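PDB 5YKZ: capsid protein from Penaeus vannamei nodavirus, which forms the shell of the shrimp virus particle, with its protruding P-domain pairing into the dimeric spikes on the outer surface. Local coordinates for the interface of chains A and B. Sequence-based numbering; all coordinates share one arbitrary frame. Chains: chain A/B, Capsid protein.

Contact 1: the interface of chains A and B. Residues chain A 48-51; chain B 76.
A:Gln51 and B:Pro76 meet side by side at the two-fold dimer interface of the P-domain spike, their side chains pointing the same way rather than facing each other. The glutamine runs extended beyond CG, which lies beside the backbone N and anti to the carbonyl carbon (chi1 -62°), and this carries the terminal amide past CB at one corner of the proline ring. There the amide oxygen OE1 of A:Gln51 comes 3.5 Å from CB of B:Pro76, a van der Waals contact between a polar end group and a ring methylene. The backbone O of B:Pro76 lies 3.4 Å from the side-chain OD1 of A:Asn49, two acceptors that do not bond to each other. Each has a partner of its own. OD1 of A:Asn49 turns back to accept from the backbone N of A:Gln51 at 2.9 Å, the N-H being tilted 21° from the carbonyl plane; this Asx-turn-like bond probably fixes the rotation of the asparagine amide. A water lies 2.6 Å from the backbone O of B:Pro76 and 2.9 Å from the backbone N of A:Phe50, bridging the chains. The ring of A:Phe50 folds back within its own chain, with CB of A:Gln48 against one face toward the rim. The chain A segment leaves the short strand at residue 48 and enters a loop, while B:Pro76 lies in the loop between strands 70-73 and 79-82 of its partner.

Contact 2: the interface of chains A and B. Residues chain A 10, 44, 113, 115; chain B 40, 42, 82, 84.
The ring of B:Phe84 receives CG2 of A:Val10 squarely over the centre of one face, 3.6 Å from the ring centroid, in a CH-pi contact between two beta-rich P-domains of a nodavirus capsid spike. The valine methyl is nearly equidistant from the ring carbons, a sign of its central placing. Beyond the CD2-CE2 rim, raised above the plane on the same side as the valine, lies the amide of A:Asn113, its plane turned 79° from that of the ring: its OD1 is 3.8 Å from CD2 of B:Phe84, and its ND2 is equally near CE2. The phenylalanine reaches this position with CG between its backbone N and carbonyl carbon (chi1 45°), which swings the ring toward chain A. In A:Val10, CG1 stands anti to the backbone N (chi1 178°), and it is CG2 that is presented to the ring.

Alongside this ring contact runs an aliphatic one. CD1 of A:Ile115 and CD2 of B:Leu40 approach tip to tip at 3.7 Å, the leucine methyl also touching CG1 and CG2 of the isoleucine. The same methyl lies 4.0 Å from CG2 of A:Val10, joining the two apolar groups. Toward the other end, the patch becomes more polar: a water lies 3.2 Å from OD1 of A:Asn113 and equally far from OG of B:Ser82, a long bridge between the chains. Strands 8-15, 38-46 and 111-117 of chain A face strands 38-46 and 79-82 of chain B and the short connection holding B:Phe84.

Contact 1: the interface of chains A and B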
# COMPACT_ATOMS: atom_id res chain seq x y z
N GLN A 48 4.88 -8.70 -9.91
CA GLN A 48 4.03 -8.73 -11.08
C GLN A 48 4.77 -8.20 -12.28
O GLN A 48 5.63 -7.31 -12.21
CB GLN A 48 2.77 -7.85 -10.84
CG GLN A 48 1.87 -8.35 -9.80
CD GLN A 48 1.37 -9.73 -10.14
OE1 GLN A 48 0.76 -9.92 -11.21
NE2 GLN A 48 1.62 -10.65 -9.29
N ASN A 49 4.46 -8.74 -13.46
CA ASN A 49 4.95 -8.27 -14.72
C ASN A 49 3.81 -7.53 -15.42
O ASN A 49 3.00 -8.21 -16.09
CB ASN A 49 5.61 -9.38 -15.56
CG ASN A 49 6.14 -8.80 -16.85
OD1 ASN A 49 5.87 -7.70 -17.26
ND2 ASN A 49 7.00 -9.65 -17.48
N PHE A 50 3.74 -6.21 -15.30
CA PHE A 50 2.68 -5.43 -15.88
C PHE A 50 2.90 -5.14 -17.35
O PHE A 50 2.02 -4.56 -18.01
CB PHE A 50 2.53 -4.10 -15.09
CG PHE A 50 2.05 -4.28 -13.68
CD1 PHE A 50 0.75 -4.56 -13.38
CD2 PHE A 50 2.92 -4.08 -12.59
CE1 PHE A 50 0.29 -4.71 -12.10
CE2 PHE A 50 2.46 -4.19 -11.30
CZ PHE A 50 1.16 -4.52 -11.06
N GLN A 51 3.99 -5.65 -17.87
CA GLN A 51 4.30 -5.55 -19.33
C GLN A 51 4.29 -6.90 -19.95
O GLN A 51 4.87 -7.00 -21.08
CB GLN A 51 5.60 -4.81 -19.55
CG GLN A 51 5.54 -3.42 -19.04
CD GLN A 51 6.93 -2.76 -19.09
OE1 GLN A 51 7.99 -3.44 -19.34
NE2 GLN A 51 6.94 -1.48 -18.79
N PRO B 76 10.55 -3.51 -14.13
CA PRO B 76 9.39 -3.76 -14.97
C PRO B 76 9.07 -5.21 -15.18
O PRO B 76 7.91 -5.60 -15.57
CB PRO B 76 9.75 -3.15 -16.31
CG PRO B 76 11.04 -2.52 -16.21
CD PRO B 76 11.57 -2.72 -14.79
O HOH W 1 5.86 -4.50 -14.46

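Contact 2: the interface of chains A and B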
# COMPACT_ATOMS: atom_id res chain seq x y z
N VAL A 10 -3.56 -6.56 10.11
CA VAL A 10 -4.12 -7.03 8.90
C VAL A 10 -4.94 -8.24 9.21
O VAL A 10 -4.39 -9.32 9.53
CB VAL A 10 -3.03 -7.31 7.85
CG1 VAL A 10 -3.66 -7.86 6.58
CG2 VAL A 10 -2.25 -6.06 7.49
N ALA A 44 -1.68 -3.46 -2.40
CA ALA A 44 -0.38 -4.12 -2.41
C ALA A 44 -0.32 -5.10 -3.57
O ALA A 44 -1.39 -5.63 -3.98
CB ALA A 44 -0.17 -4.89 -1.15
N ASN A 113 -4.86 -5.16 1.60
CA ASN A 113 -4.93 -5.57 2.97
C ASN A 113 -6.14 -4.99 3.66
O ASN A 113 -6.51 -3.88 3.38
CB ASN A 113 -3.65 -5.13 3.69
CG ASN A 113 -2.46 -5.99 3.23
OD1 ASN A 113 -1.50 -5.41 2.76
ND2 ASN A 113 -2.54 -7.21 3.35
N ILE A 115 -7.54 -4.05 7.18
CA ILE A 115 -6.99 -3.68 8.47
C ILE A 115 -8.04 -3.27 9.42
O ILE A 115 -8.91 -2.51 9.09
CB ILE A 115 -5.96 -2.55 8.23
CG1 ILE A 115 -4.85 -3.03 7.36
CG2 ILE A 115 -5.42 -2.03 9.56
CD1 ILE A 115 -4.11 -1.98 6.59
N LEU B 40 0.79 0.39 12.25
CA LEU B 40 1.07 -0.40 11.01
C LEU B 40 1.48 0.56 9.92
O LEU B 40 0.82 1.63 9.76
CB LEU B 40 -0.21 -1.07 10.65
CG LEU B 40 -0.14 -2.15 9.67
CD1 LEU B 40 0.60 -3.43 10.19
CD2 LEU B 40 -1.52 -2.51 9.14
N THR B 42 2.10 0.95 5.72
CA THR B 42 1.85 0.36 4.43
C THR B 42 2.40 1.27 3.35
O THR B 42 2.35 2.51 3.50
CB THR B 42 0.32 0.15 4.25
OG1 THR B 42 -0.39 1.44 4.45
CG2 THR B 42 -0.19 -0.82 5.22
N SER B 82 4.71 -3.90 -1.67
CA SER B 82 4.10 -4.85 -0.76
C SER B 82 4.79 -4.80 0.60
O SER B 82 5.83 -4.10 0.78
CB SER B 82 4.21 -6.23 -1.35
OG SER B 82 3.25 -7.10 -0.72
N PHE B 84 4.05 -4.91 5.05
CA PHE B 84 3.53 -4.00 6.03
C PHE B 84 4.33 -4.18 7.29
O PHE B 84 4.74 -5.32 7.65
CB PHE B 84 2.02 -4.21 6.28
CG PHE B 84 1.56 -5.64 6.44
CD1 PHE B 84 1.51 -6.28 7.64
CD2 PHE B 84 1.10 -6.33 5.36
CE1 PHE B 84 1.07 -7.56 7.76
CE2 PHE B 84 0.60 -7.57 5.48
CZ PHE B 84 0.63 -8.21 6.62
O HOH W 2 1.20 -6.74 1.66

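About 21 Å separates the centres of contact 1 and contact 2, two stations along one two-fold interface, each with a twin in which the chains are exchanged. Contact 1 joins loops at one end of the dimer, whereas contact 2 lies among strands closer to the chain termini. The strand 38-46, present on both sides of contact 2, leads in chain A almost directly into the segment of contact 1; in chain B, strand 79-82 similarly follows the loop of B:Pro76. Both contacts include a water between the chains, and contact 2 adds apolar packing; together they probably help set how the P-domains pair.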